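Local structure of tRNA-5-methyluridine(54) 2-sulfurtransferase (Pyrococcus horikoshii, 3VRH) at residues 301-304 with 305-308; 139-142 with 143-147; 25-28 with 29-33; 198-201 with 202-205. The protein catalyses the ATP-dependent 2-thiolation of 5-methyluridine 54 in the T loop of tRNAs, a modification that stabilises tRNA against heat in thermophiles. One frame throughout, in Å; residues are numbered along the deposited sequence.

Contact 1 (301-304 with 305-308)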
ATOM      1  N   SER A 301      28.379  34.560   7.741  1.00 39.41           N
ATOM      2  CA  SER A 301      28.109  35.805   8.453  1.00 44.85           C
ATOM      3  C   SER A 301      27.171  36.708   7.670  1.00 44.34           C
ATOM      4  O   SER A 301      26.707  37.717   8.193  1.00 40.68           O
ATOM      5  CB  SER A 301      29.409  36.549   8.784  1.00 41.93           C
ATOM      6  OG  SER A 301      30.294  36.543   7.682  1.00 42.22           O
ATOM      7  N   SER A 302      26.880  36.327   6.424  1.00 43.65           N
ATOM      8  CA  SER A 302      26.063  37.152   5.534  1.00 36.87           C
ATOM      9  C   SER A 302      25.652  36.398   4.272  1.00 38.36           C
ATOM     10  O   SER A 302      26.051  35.252   4.058  1.00 38.03           O
ATOM     11  CB  SER A 302      26.847  38.398   5.121  1.00 36.02           C
ATOM     12  OG  SER A 302      28.067  38.011   4.520  1.00 40.94           O
ATOM     13  N   THR A 303      24.866  37.059   3.430  1.00 37.26           N
ATOM     14  CA  THR A 303      24.465  36.494   2.148  1.00 40.64           C
ATOM     15  C   THR A 303      25.152  37.241   1.011  1.00 42.14           C
ATOM     16  O   THR A 303      25.593  38.396   1.167  1.00 35.96           O
ATOM     17  CB  THR A 303      22.945  36.611   1.931  1.00 38.12           C
ATOM     18  OG1 THR A 303      22.577  37.996   1.865  1.00 36.55           O
ATOM     19  CG2 THR A 303      22.190  35.955   3.078  1.00 37.33           C
ATOM     20  N   ASP A 304      25.222  36.587  -0.141  1.00 40.06           N
ATOM     21  CA  ASP A 304      25.731  37.228  -1.345  1.00 45.15           C
ATOM     22  C   ASP A 304      24.947  38.503  -1.668  1.00 42.31           C
ATOM     23  O   ASP A 304      25.515  39.485  -2.160  1.00 46.49           O
ATOM     24  CB  ASP A 304      25.661  36.266  -2.531  1.00 44.99           C
ATOM     25  CG  ASP A 304      26.445  34.979  -2.297  1.00 45.82           C
ATOM     26  OD1 ASP A 304      27.561  35.021  -1.718  1.00 47.24           O
ATOM     27  OD2 ASP A 304      25.931  33.924  -2.708  1.00 42.18           O
ATOM     28  N   GLU A 305      23.646  38.479  -1.381  1.00 37.64           N
ATOM     29  CA  GLU A 305      22.755  39.602  -1.656  1.00 39.95           C
ATOM     30  C   GLU A 305      22.821  40.698  -0.592  1.00 42.29           C
ATOM     31  O   GLU A 305      22.524  41.869  -0.866  1.00 42.63           O
ATOM     32  CB  GLU A 305      21.310  39.119  -1.854  1.00 47.37           C
ATOM     33  CG  GLU A 305      21.049  38.485  -3.229  1.00 48.03           C
ATOM     34  CD  GLU A 305      21.287  39.454  -4.391  1.00 53.60           C
ATOM     35  OE1 GLU A 305      20.373  40.247  -4.703  1.00 61.01           O
ATOM     36  OE2 GLU A 305      22.384  39.432  -4.993  1.00 49.84           O
ATOM     37  N   GLU A 306      23.215  40.334   0.622  1.00 34.09           N
ATOM     38  CA  GLU A 306      23.434  41.356   1.636  1.00 39.26           C
ATOM     39  C   GLU A 306      24.769  41.170   2.341  1.00 36.20           C
ATOM     40  O   GLU A 306      24.812  40.814   3.521  1.00 37.60           O
ATOM     41  CB  GLU A 306      22.274  41.377   2.627  1.00 41.65           C
ATOM     42  CG  GLU A 306      21.006  41.896   2.012  1.00 44.07           C
ATOM     43  CD  GLU A 306      19.786  41.191   2.540  1.00 59.07           C
ATOM     44  OE1 GLU A 306      19.462  40.090   2.017  1.00 53.58           O
ATOM     45  OE2 GLU A 306      19.166  41.738   3.484  1.00 62.95           O
ATOM     46  N   PRO A 307      25.868  41.425   1.617  1.00 37.33           N
ATOM     47  CA  PRO A 307      27.212  41.136   2.137  1.00 39.79           C
ATOM     48  C   PRO A 307      27.574  41.946   3.378  1.00 40.49           C
ATOM     49  O   PRO A 307      28.428  41.506   4.141  1.00 44.06           O
ATOM     50  CB  PRO A 307      28.138  41.495   0.960  1.00 38.03           C
ATOM     51  CG  PRO A 307      27.353  42.451   0.130  1.00 38.84           C
ATOM     52  CD  PRO A 307      25.911  41.994   0.258  1.00 35.19           C
ATOM     53  N   PHE A 308      26.934  43.093   3.588  1.00 41.15           N
ATOM     54  CA  PHE A 308      27.266  43.929   4.743  1.00 45.84           C
ATOM     55  C   PHE A 308      26.237  43.816   5.874  1.00 53.50           C
ATOM     56  O   PHE A 308      26.131  44.722   6.711  1.00 48.78           O
ATOM     57  CB  PHE A 308      27.406  45.395   4.321  1.00 41.26           C
ATOM     58  CG  PHE A 308      28.540  45.644   3.362  1.00 41.07           C
ATOM     59  CD1 PHE A 308      29.829  45.848   3.833  1.00 40.54           C
ATOM     60  CD2 PHE A 308      28.316  45.670   1.992  1.00 37.56           C
ATOM     61  CE1 PHE A 308      30.881  46.070   2.958  1.00 38.76           C
ATOM     62  CE2 PHE A 308      29.364  45.895   1.103  1.00 38.96           C
ATOM     63  CZ  PHE A 308      30.650  46.096   1.588  1.00 38.22           C
TER
HETATM   64  O   HOH W   1      23.634  39.159   5.750  1.00 41.40           O

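Contact 2 (139-142 with 143-147)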
ATOM      1  N   MET A 139      21.712  20.261   4.094  1.00 26.43           N
ATOM      2  CA  MET A 139      20.635  20.989   4.755  1.00 30.04           C
ATOM      3  C   MET A 139      20.852  20.930   6.254  1.00 27.07           C
ATOM      4  O   MET A 139      20.751  21.938   6.946  1.00 24.59           O
ATOM      5  CB  MET A 139      19.255  20.387   4.457  1.00 28.37           C
ATOM      6  CG  MET A 139      18.691  20.662   3.078  1.00 33.52           C
ATOM      7  SD  MET A 139      17.313  19.525   2.798  1.00 38.85           S
ATOM      8  CE  MET A 139      16.286  19.934   4.196  1.00 21.10           C
ATOM      9  N   ASN A 140      21.139  19.731   6.746  1.00 25.03           N
ATOM     10  CA  ASN A 140      21.295  19.554   8.170  1.00 29.36           C
ATOM     11  C   ASN A 140      22.563  20.197   8.716  1.00 26.16           C
ATOM     12  O   ASN A 140      22.508  20.866   9.724  1.00 26.86           O
ATOM     13  CB  ASN A 140      21.219  18.079   8.566  1.00 27.36           C
ATOM     14  CG  ASN A 140      21.351  17.886  10.068  1.00 30.60           C
ATOM     15  OD1 ASN A 140      20.443  18.195  10.834  1.00 28.59           O
ATOM     16  ND2 ASN A 140      22.485  17.382  10.486  1.00 28.46           N
ATOM     17  N   LYS A 141      23.699  19.996   8.059  1.00 27.58           N
ATOM     18  CA  LYS A 141      24.938  20.590   8.557  1.00 29.35           C
ATOM     19  C   LYS A 141      24.938  22.118   8.462  1.00 29.44           C
ATOM     20  O   LYS A 141      25.553  22.786   9.291  1.00 30.18           O
ATOM     21  CB  LYS A 141      26.182  20.009   7.874  1.00 30.52           C
ATOM     22  CG  LYS A 141      27.479  20.427   8.576  1.00 28.45           C
ATOM     23  CD  LYS A 141      28.678  19.578   8.187  1.00 31.30           C
ATOM     24  CE  LYS A 141      29.790  19.725   9.225  1.00 33.78           C
ATOM     25  NZ  LYS A 141      29.975  21.162   9.625  1.00 33.92           N
ATOM     26  N   PHE A 142      24.230  22.664   7.474  1.00 25.69           N
ATOM     27  CA  PHE A 142      24.103  24.111   7.330  1.00 25.52           C
ATOM     28  C   PHE A 142      23.236  24.663   8.439  1.00 29.93           C
ATOM     29  O   PHE A 142      23.526  25.717   9.001  1.00 27.12           O
ATOM     30  CB  PHE A 142      23.496  24.496   5.973  1.00 25.70           C
ATOM     31  CG  PHE A 142      23.470  25.979   5.731  1.00 26.39           C
ATOM     32  CD1 PHE A 142      22.436  26.760   6.222  1.00 22.64           C
ATOM     33  CD2 PHE A 142      24.504  26.596   5.038  1.00 23.42           C
ATOM     34  CE1 PHE A 142      22.426  28.121   6.017  1.00 25.05           C
ATOM     35  CE2 PHE A 142      24.489  27.953   4.830  1.00 22.54           C
ATOM     36  CZ  PHE A 142      23.449  28.713   5.323  1.00 23.17           C
ATOM     37  N   ALA A 143      22.147  23.961   8.733  1.00 27.28           N
ATOM     38  CA  ALA A 143      21.263  24.373   9.813  1.00 30.00           C
ATOM     39  C   ALA A 143      22.024  24.322  11.130  1.00 28.02           C
ATOM     40  O   ALA A 143      21.877  25.192  11.980  1.00 31.85           O
ATOM     41  CB  ALA A 143      20.047  23.452   9.886  1.00 30.10           C
ATOM     42  N   TYR A 144      22.842  23.292  11.272  1.00 27.66           N
ATOM     43  CA  TYR A 144      23.546  23.038  12.520  1.00 36.50           C
ATOM     44  C   TYR A 144      24.651  24.069  12.740  1.00 33.81           C
ATOM     45  O   TYR A 144      24.678  24.744  13.771  1.00 33.05           O
ATOM     46  CB  TYR A 144      24.106  21.614  12.529  1.00 31.30           C
ATOM     47  CG  TYR A 144      25.123  21.356  13.617  1.00 39.19           C
ATOM     48  CD1 TYR A 144      24.752  21.348  14.954  1.00 40.76           C
ATOM     49  CD2 TYR A 144      26.463  21.116  13.301  1.00 43.54           C
ATOM     50  CE1 TYR A 144      25.687  21.121  15.956  1.00 44.28           C
ATOM     51  CE2 TYR A 144      27.406  20.883  14.293  1.00 49.83           C
ATOM     52  CZ  TYR A 144      27.011  20.883  15.618  1.00 54.73           C
ATOM     53  OH  TYR A 144      27.947  20.653  16.603  1.00 62.61           O
ATOM     54  N   ASP A 145      25.540  24.180  11.755  1.00 30.06           N
ATOM     55  CA  ASP A 145      26.643  25.137  11.765  1.00 31.65           C
ATOM     56  C   ASP A 145      26.216  26.562  12.047  1.00 32.34           C
ATOM     57  O   ASP A 145      26.978  27.331  12.627  1.00 38.16           O
ATOM     58  CB  ASP A 145      27.365  25.130  10.420  1.00 30.93           C
ATOM     59  CG  ASP A 145      28.239  23.923  10.244  1.00 34.28           C
ATOM     60  OD1 ASP A 145      28.400  23.170  11.223  1.00 37.19           O
ATOM     61  OD2 ASP A 145      28.776  23.728   9.135  1.00 37.99           O
ATOM     62  N   ASN A 146      25.010  26.922  11.627  1.00 24.93           N
ATOM     63  CA  ASN A 146      24.549  28.300  11.747  1.00 33.02           C
ATOM     64  C   ASN A 146      23.574  28.504  12.890  1.00 35.98           C
ATOM     65  O   ASN A 146      22.975  29.568  13.006  1.00 35.78           O
ATOM     66  CB  ASN A 146      23.926  28.792  10.430  1.00 30.18           C
ATOM     67  CG  ASN A 146      24.967  29.065   9.368  1.00 28.47           C
ATOM     68  OD1 ASN A 146      25.571  30.131   9.362  1.00 26.94           O
ATOM     69  ND2 ASN A 146      25.203  28.090   8.474  1.00 26.52           N
ATOM     70  N   GLY A 147      23.392  27.474  13.711  1.00 36.92           N
ATOM     71  CA  GLY A 147      22.537  27.588  14.886  1.00 36.28           C
ATOM     72  C   GLY A 147      21.041  27.717  14.644  1.00 36.50           C
ATOM     73  O   GLY A 147      20.326  28.307  15.467  1.00 36.58           O
TER

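Contact 3 (25-28 with 29-33). With ZN (zinc ion), chain B.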
ATOM      1  N   HIS A  25     -10.079  34.289  -0.108  1.00 32.60           N
ATOM      2  CA  HIS A  25     -10.567  33.389   0.928  1.00 30.28           C
ATOM      3  C   HIS A  25      -9.914  32.019   0.846  1.00 32.86           C
ATOM      4  O   HIS A  25      -9.833  31.315   1.854  1.00 30.82           O
ATOM      5  CB  HIS A  25     -12.100  33.277   0.937  1.00 30.59           C
ATOM      6  CG  HIS A  25     -12.764  34.405   1.654  1.00 34.85           C
ATOM      7  ND1 HIS A  25     -13.509  35.357   1.003  1.00 33.49           N
ATOM      8  CD2 HIS A  25     -12.731  34.781   2.954  1.00 37.94           C
ATOM      9  CE1 HIS A  25     -13.940  36.255   1.866  1.00 36.16           C
ATOM     10  NE2 HIS A  25     -13.479  35.933   3.061  1.00 37.16           N
ATOM     11  N   PHE A  26      -9.451  31.642  -0.348  1.00 28.59           N
ATOM     12  CA  PHE A  26      -8.656  30.426  -0.469  1.00 28.00           C
ATOM     13  C   PHE A  26      -7.295  30.595   0.209  1.00 27.59           C
ATOM     14  O   PHE A  26      -6.850  29.712   0.951  1.00 23.81           O
ATOM     15  CB  PHE A  26      -8.445  30.029  -1.931  1.00 29.78           C
ATOM     16  CG  PHE A  26      -7.411  28.962  -2.105  1.00 31.60           C
ATOM     17  CD1 PHE A  26      -7.641  27.672  -1.628  1.00 27.10           C
ATOM     18  CD2 PHE A  26      -6.198  29.245  -2.713  1.00 31.16           C
ATOM     19  CE1 PHE A  26      -6.682  26.682  -1.773  1.00 30.12           C
ATOM     20  CE2 PHE A  26      -5.231  28.260  -2.860  1.00 29.17           C
ATOM     21  CZ  PHE A  26      -5.471  26.976  -2.389  1.00 30.01           C
ATOM     22  N   LYS A  27      -6.634  31.726  -0.065  1.00 27.14           N
ATOM     23  CA  LYS A  27      -5.341  32.040   0.548  1.00 25.32           C
ATOM     24  C   LYS A  27      -5.459  31.930   2.057  1.00 27.99           C
ATOM     25  O   LYS A  27      -4.649  31.269   2.716  1.00 27.75           O
ATOM     26  CB  LYS A  27      -4.878  33.445   0.141  1.00 27.48           C
ATOM     27  CG  LYS A  27      -4.199  33.464  -1.228  1.00 32.10           C
ATOM     28  CD  LYS A  27      -4.183  34.847  -1.899  1.00 34.23           C
ATOM     29  CE  LYS A  27      -3.549  35.923  -1.044  1.00 40.92           C
ATOM     30  NZ  LYS A  27      -3.287  37.172  -1.852  1.00 44.92           N
ATOM     31  N   GLU A  28      -6.505  32.561   2.584  1.00 30.13           N
ATOM     32  CA  GLU A  28      -6.800  32.546   4.013  1.00 28.82           C
ATOM     33  C   GLU A  28      -7.034  31.132   4.540  1.00 30.35           C
ATOM     34  O   GLU A  28      -6.461  30.738   5.562  1.00 28.96           O
ATOM     35  CB  GLU A  28      -8.013  33.438   4.298  1.00 33.57           C
ATOM     36  CG  GLU A  28      -8.474  33.406   5.743  1.00 39.07           C
ATOM     37  CD  GLU A  28      -9.522  34.478   6.071  1.00 49.73           C
ATOM     38  OE1 GLU A  28     -10.104  35.081   5.139  1.00 46.08           O
ATOM     39  OE2 GLU A  28      -9.760  34.716   7.277  1.00 55.69           O
ATOM     40  N   TYR A  29      -7.864  30.362   3.841  1.00 26.19           N
ATOM     41  CA  TYR A  29      -8.071  28.962   4.212  1.00 28.88           C
ATOM     42  C   TYR A  29      -6.737  28.203   4.252  1.00 29.65           C
ATOM     43  O   TYR A  29      -6.456  27.445   5.192  1.00 28.77           O
ATOM     44  CB  TYR A  29      -9.066  28.300   3.251  1.00 28.43           C
ATOM     45  CG  TYR A  29      -8.921  26.801   3.093  1.00 31.70           C
ATOM     46  CD1 TYR A  29      -8.065  26.272   2.131  1.00 27.70           C
ATOM     47  CD2 TYR A  29      -9.649  25.915   3.886  1.00 32.20           C
ATOM     48  CE1 TYR A  29      -7.916  24.910   1.974  1.00 29.37           C
ATOM     49  CE2 TYR A  29      -9.517  24.536   3.736  1.00 27.57           C
ATOM     50  CZ  TYR A  29      -8.647  24.041   2.770  1.00 36.24           C
ATOM     51  OH  TYR A  29      -8.475  22.685   2.586  1.00 31.71           O
ATOM     52  N   PHE A  30      -5.895  28.435   3.254  1.00 26.27           N
ATOM     53  CA  PHE A  30      -4.655  27.664   3.143  1.00 27.34           C
ATOM     54  C   PHE A  30      -3.718  28.023   4.291  1.00 24.67           C
ATOM     55  O   PHE A  30      -3.127  27.147   4.939  1.00 25.91           O
ATOM     56  CB  PHE A  30      -3.993  27.942   1.795  1.00 24.76           C
ATOM     57  CG  PHE A  30      -2.803  27.067   1.489  1.00 25.42           C
ATOM     58  CD1 PHE A  30      -1.532  27.439   1.886  1.00 22.89           C
ATOM     59  CD2 PHE A  30      -2.947  25.902   0.729  1.00 26.54           C
ATOM     60  CE1 PHE A  30      -0.431  26.657   1.578  1.00 19.43           C
ATOM     61  CE2 PHE A  30      -1.840  25.116   0.427  1.00 25.59           C
ATOM     62  CZ  PHE A  30      -0.583  25.506   0.855  1.00 20.68           C
ATOM     63  N   GLU A  31      -3.605  29.316   4.544  1.00 22.26           N
ATOM     64  CA  GLU A  31      -2.743  29.817   5.603  1.00 25.99           C
ATOM     65  C   GLU A  31      -3.224  29.358   6.982  1.00 27.36           C
ATOM     66  O   GLU A  31      -2.421  28.979   7.845  1.00 26.97           O
ATOM     67  CB  GLU A  31      -2.664  31.353   5.516  1.00 29.77           C
ATOM     68  CG  GLU A  31      -1.900  31.868   4.285  1.00 29.82           C
ATOM     69  CD  GLU A  31      -2.424  33.217   3.769  1.00 29.53           C
ATOM     70  OE1 GLU A  31      -2.162  33.559   2.595  1.00 24.21           O
ATOM     71  OE2 GLU A  31      -3.112  33.924   4.531  1.00 33.33           O
ATOM     72  N   ARG A  32      -4.538  29.378   7.185  1.00 25.93           N
ATOM     73  CA  ARG A  32      -5.109  28.863   8.432  1.00 31.65           C
ATOM     74  C   ARG A  32      -4.838  27.375   8.620  1.00 28.89           C
ATOM     75  O   ARG A  32      -4.435  26.947   9.700  1.00 29.86           O
ATOM     76  CB  ARG A  32      -6.614  29.097   8.472  1.00 31.64           C
ATOM     77  CG  ARG A  32      -7.003  30.536   8.652  1.00 40.01           C
ATOM     78  CD  ARG A  32      -8.504  30.718   8.468  1.00 50.15           C
ATOM     79  NE  ARG A  32      -8.917  32.092   8.735  1.00 52.72           N
ATOM     80  CZ  ARG A  32      -9.172  32.568   9.948  1.00 63.77           C
ATOM     81  NH1 ARG A  32      -9.062  31.777  11.011  1.00 62.96           N
ATOM     82  NH2 ARG A  32      -9.540  33.834  10.098  1.00 61.31           N
ATOM     83  N   LYS A  33      -5.070  26.587   7.574  1.00 27.12           N
ATOM     84  CA  LYS A  33      -4.804  25.149   7.650  1.00 27.57           C
ATOM     85  C   LYS A  33      -3.347  24.869   8.040  1.00 26.26           C
ATOM     86  O   LYS A  33      -3.067  24.032   8.895  1.00 25.99           O
ATOM     87  CB  LYS A  33      -5.128  24.471   6.326  1.00 26.76           C
ATOM     88  CG  LYS A  33      -5.088  22.946   6.391  1.00 27.21           C
ATOM     89  CD  LYS A  33      -5.992  22.338   5.316  1.00 34.29           C
ATOM     90  CE  LYS A  33      -7.004  21.342   5.906  1.00 34.89           C
ATOM     91  NZ  LYS A  33      -7.977  20.787   4.881  1.00 30.18           N
TER
HETATM   92 ZN    ZN B 401     -14.560  35.150  -0.949  1.00 34.07          ZN

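Contact 4 (198-201 with 202-205)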
ATOM      1  N   GLU A 198      -0.840  18.782   5.782  1.00 24.13           N
ATOM      2  CA  GLU A 198      -2.273  18.518   5.641  1.00 25.07           C
ATOM      3  C   GLU A 198      -2.925  19.199   4.450  1.00 24.18           C
ATOM      4  O   GLU A 198      -4.144  19.058   4.237  1.00 24.40           O
ATOM      5  CB  GLU A 198      -3.035  18.866   6.929  1.00 25.71           C
ATOM      6  CG  GLU A 198      -2.514  18.125   8.156  1.00 31.47           C
ATOM      7  CD  GLU A 198      -3.373  18.365   9.382  1.00 38.63           C
ATOM      8  OE1 GLU A 198      -3.109  19.343  10.112  1.00 32.63           O
ATOM      9  OE2 GLU A 198      -4.319  17.580   9.608  1.00 42.21           O
ATOM     10  N   VAL A 199      -2.134  19.943   3.681  1.00 23.49           N
ATOM     11  CA  VAL A 199      -2.650  20.524   2.448  1.00 24.55           C
ATOM     12  C   VAL A 199      -2.323  19.579   1.287  1.00 24.15           C
ATOM     13  O   VAL A 199      -1.335  18.842   1.336  1.00 25.65           O
ATOM     14  CB  VAL A 199      -2.098  21.941   2.169  1.00 21.19           C
ATOM     15  CG1 VAL A 199      -2.608  22.927   3.189  1.00 21.84           C
ATOM     16  CG2 VAL A 199      -0.564  21.923   2.139  1.00 24.91           C
ATOM     17  N   THR A 200      -3.155  19.595   0.253  1.00 21.65           N
ATOM     18  CA  THR A 200      -2.966  18.705  -0.879  1.00 26.33           C
ATOM     19  C   THR A 200      -2.050  19.363  -1.907  1.00 24.22           C
ATOM     20  O   THR A 200      -1.824  20.574  -1.869  1.00 24.88           O
ATOM     21  CB  THR A 200      -4.306  18.365  -1.555  1.00 27.27           C
ATOM     22  OG1 THR A 200      -4.836  19.549  -2.162  1.00 22.39           O
ATOM     23  CG2 THR A 200      -5.322  17.797  -0.536  1.00 25.49           C
ATOM     24  N   GLU A 201      -1.523  18.561  -2.824  1.00 22.98           N
ATOM     25  CA  GLU A 201      -0.646  19.073  -3.858  1.00 24.07           C
ATOM     26  C   GLU A 201      -1.404  20.046  -4.751  1.00 25.07           C
ATOM     27  O   GLU A 201      -0.871  21.064  -5.188  1.00 22.90           O
ATOM     28  CB  GLU A 201      -0.024  17.938  -4.682  1.00 24.83           C
ATOM     29  CG  GLU A 201       0.959  18.472  -5.725  1.00 23.67           C
ATOM     30  CD  GLU A 201       1.962  17.450  -6.206  1.00 27.66           C
ATOM     31  OE1 GLU A 201       1.826  16.250  -5.880  1.00 32.53           O
ATOM     32  OE2 GLU A 201       2.901  17.856  -6.910  1.00 30.72           O
ATOM     33  N   ARG A 202      -2.663  19.724  -4.994  1.00 22.92           N
ATOM     34  CA  ARG A 202      -3.553  20.576  -5.764  1.00 24.65           C
ATOM     35  C   ARG A 202      -3.752  21.946  -5.078  1.00 23.30           C
ATOM     36  O   ARG A 202      -3.755  22.994  -5.736  1.00 20.96           O
ATOM     37  CB  ARG A 202      -4.869  19.825  -5.903  1.00 23.80           C
ATOM     38  CG  ARG A 202      -5.994  20.556  -6.520  1.00 27.38           C
ATOM     39  CD  ARG A 202      -7.285  19.801  -6.175  1.00 27.08           C
ATOM     40  NE  ARG A 202      -8.428  20.555  -6.642  1.00 31.41           N
ATOM     41  CZ  ARG A 202      -9.388  21.040  -5.862  1.00 28.64           C
ATOM     42  NH1 ARG A 202      -9.365  20.816  -4.556  1.00 32.05           N
ATOM     43  NH2 ARG A 202     -10.390  21.722  -6.407  1.00 32.16           N
ATOM     44  N   GLU A 203      -3.892  21.944  -3.755  1.00 20.32           N
ATOM     45  CA  GLU A 203      -4.011  23.214  -3.018  1.00 24.70           C
ATOM     46  C   GLU A 203      -2.701  24.014  -3.067  1.00 22.37           C
ATOM     47  O   GLU A 203      -2.717  25.228  -3.179  1.00 23.14           O
ATOM     48  CB  GLU A 203      -4.458  22.961  -1.579  1.00 23.81           C
ATOM     49  CG  GLU A 203      -5.877  22.444  -1.523  1.00 24.41           C
ATOM     50  CD  GLU A 203      -6.299  21.994  -0.153  1.00 26.43           C
ATOM     51  OE1 GLU A 203      -5.439  21.555   0.642  1.00 25.14           O
ATOM     52  OE2 GLU A 203      -7.511  22.071   0.122  1.00 25.22           O
ATOM     53  N   VAL A 204      -1.569  23.316  -3.008  1.00 23.32           N
ATOM     54  CA  VAL A 204      -0.273  23.970  -3.132  1.00 21.86           C
ATOM     55  C   VAL A 204      -0.134  24.656  -4.486  1.00 26.74           C
ATOM     56  O   VAL A 204       0.202  25.851  -4.551  1.00 21.48           O
ATOM     57  CB  VAL A 204       0.894  23.003  -2.895  1.00 22.53           C
ATOM     58  CG1 VAL A 204       2.219  23.686  -3.182  1.00 22.88           C
ATOM     59  CG2 VAL A 204       0.858  22.466  -1.461  1.00 20.89           C
ATOM     60  N   VAL A 205      -0.402  23.917  -5.561  1.00 23.67           N
ATOM     61  CA  VAL A 205      -0.424  24.524  -6.890  1.00 23.62           C
ATOM     62  C   VAL A 205      -1.315  25.767  -6.918  1.00 27.13           C
ATOM     63  O   VAL A 205      -0.884  26.842  -7.358  1.00 27.71           O
ATOM     64  CB  VAL A 205      -0.880  23.536  -7.990  1.00 23.00           C
ATOM     65  CG1 VAL A 205      -1.150  24.291  -9.307  1.00 22.53           C
ATOM     66  CG2 VAL A 205       0.175  22.457  -8.200  1.00 22.65           C
TER
HETATM   67  O   HOH W   2      -6.131  19.943   2.895  1.00 27.52           O
HETATM   68  O   HOH W   3      -7.429  18.964  -3.051  1.00 28.54           O

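Contact 1 (301-304 with 305-308)
Thr303 reaches across a tight turn with its hydroxyl and meets the backbone of Glu306. OG1 lies 2.7 Å from Glu306 N and accepts its hydrogen, at an N-H...O angle of 139°. It can do so because OG1 sits between the backbone N and the carbonyl carbon (chi1 64°), while the methyl CG2 is turned back beside the Thr303 N. The same Glu306 N also makes a weak bond to Thr303 O, 3.1 Å away. Residues 303-306 thus form a type I beta turn clasped by both the side chain and the carbonyl of its first residue. Pro307 follows. Its N has no hydrogen to offer Thr303 O, and its ring carbon CD instead lies alongside Asp304 O at 3.5 Å. Ser302 CB packs against Glu306 O at the same distance. A water bridges the arms: it donates to Glu306 O and accepts a weak bond from Thr303 N. The turn lies on the surface in the C-terminal tail, beyond helix 285-290, and Glu305 makes a long, weak ion pair with Lys99 of helix 87-101.

Contact 2 (139-142 with 143-147)
The side-chain nitrogen of Asn146, ND2, lies over the centre of the Phe142 ring, 3.5 Å above its plane. From there ND2 donates to Phe142 O at 3.0 Å, and the bond is nearly straight, with an N-H...O angle of 167°. It falls in the carbonyl plane, on a lone pair. Asn146 N donates to the same oxygen at 3.2 Å, but from above that plane, so Phe142 O is gripped twice by one residue. Amide and ring planes are 36° apart. The ring comes under the amide because Phe142 CG is anti to the backbone N (chi1 -174°). Asn146 OD1 and ND2 also bond the backbone of Val300 and Phe298.

This is the C-terminal end of helix 127-145 in the PP-loop ATPase domain. A Schellman motif closes it: Gly147, with positive phi, is the C-prime residue, and its N donates to Tyr144 O at 3.0 Å, while the N of the next residue bonds back to Ala143 O.

One turn of helix also joins Lys141 to Asp145. Lys141 NZ bends in at its last torsion to Asp145 OD2, 2.9 Å away, on the syn lone pair, and makes a weak bond to OD1. NZ also meets Ile296 O and Glu295, and OD2 accepts from Phe298 N. An alanine in place of Asp145 would probably leave Phe298 N without its acceptor and Lys141 with one carboxylate fewer to balance its charge. Toward the sheet, Phe142 and Ala143 pack on Leu51 of strand 49-53, and Met139 reaches the ATP-binding residues Ala53 and Ile79.

Contact 3 (25-28 with 29-33)
His25 and Tyr29 are one turn apart at the start of helix 23-40, where the N-terminal LIM domain completes its zinc site. His25 ND1 binds the zinc ion at 2.2 Å. Cys3, Cys6 and Cys22 supply the other three ligands. The backbone behind the imidazole is held by the helix, since Tyr29 N donates to His25 O.

Past the metal the side chains sort by face. Phe26, Tyr29 and Phe30 make the buried side. The Phe26 ring touches Tyr29 through CD1 to CD1 at 4.0 Å, the two side chains running at a slant to each other. Phe26 and Phe30 lie side by side and point the same way, with CZ to CD2 at 4.2 Å. Helix 201-211 covers these rings: Tyr207 stacks on Phe30, and Ala206 packs on Phe26. Strand 12-14 adds Ile12 and Ile14.

The Tyr29 hydroxyl accepts from Lys33 NZ at 3.0 Å and also bonds Glu203 of helix 201-211. Glu31 turns its OE1 to Lys69 and Tyr207, which links the helix to two others.

Glu28 and Arg32 make a salt bridge along a more solvent-facing side. Their chains run side by side. Glu28 CG is anti to its N (chi1 175°), and the extended chain holds the carboxylate out from the helix. Arg32, extended from CG to NE, runs back along the helix to meet it. Arg32 grips it side-on, and both donors end on one oxygen, with carboxylate and guanidinium planes 29° apart. NH2 meets the anti lone pair of Glu28 OE2 at 3.0 Å, and NE reaches the same OE2 at 3.1 Å.

Contact 4 (198-201 with 202-205)
Thr200 and Glu203 form a capping box at the N-terminal end of helix 201-211. Each side chain takes the backbone N-H of the other. Glu203 N donates to Thr200 OG1 at 3.0 Å, and Thr200 N donates to Glu203 OE1, also at 3.0 Å and almost straight, at 169°. The second bond meets OE1 on its anti side, 32° out of the carboxylate plane. Thr200 is the N-cap residue. With chi1 at 67° its OG1 is tucked over the backbone, facing the first turn. The extended Glu203 chain carries its carboxylate back past OG1, with CG only 3.1 Å from it.

Beside the box, Val199 CG2 rests on Val204 CG2 at 3.9 Å, the two side chains crossing at about a right angle. Phe30 of helix 23-40 packs on both valines.

Further out, the other Glu203 oxygen, OE2, bonds Tyr29 OH, which holds the carboxylate at its second oxygen. An alanine at Glu203 would probably leave Thr200 N and the Tyr29 hydroxyl without their carboxylate partner, and the cap held from one side alone. Glu201 makes salt bridges to Lys232 and Lys58, and its N meets Asp158. Arg202 NH2 reaches Lys13 O. Two waters finish the cap. One donates to Glu198 O and Glu203 OE1. The other lies 2.8 Å from Thr200 OG1 and accepts from Arg202 NH1.

How the contacts relate
All four contacts are local and close no long loop. They follow in series and neither nest nor cross. Contact 3 comes first, on the helix that leaves the N-terminal zinc site. Contact 2 ends helix 127-145 in the PP-loop domain. Contact 4 starts helix 201-211 of the same domain, with its centre about 28 Å from that of contact 2, across the chain's centre. Contact 1 lies in the C-terminal tail. Contacts 3 and 4 touch, with centres about 11 Å apart, and tie the N-terminal helix to the PP-loop domain. The nearest atoms of contacts 1 and 2 are about 5 Å apart, and Glu295, Ile296, Phe298 and Val300, just before contact 1, bond to contact 2.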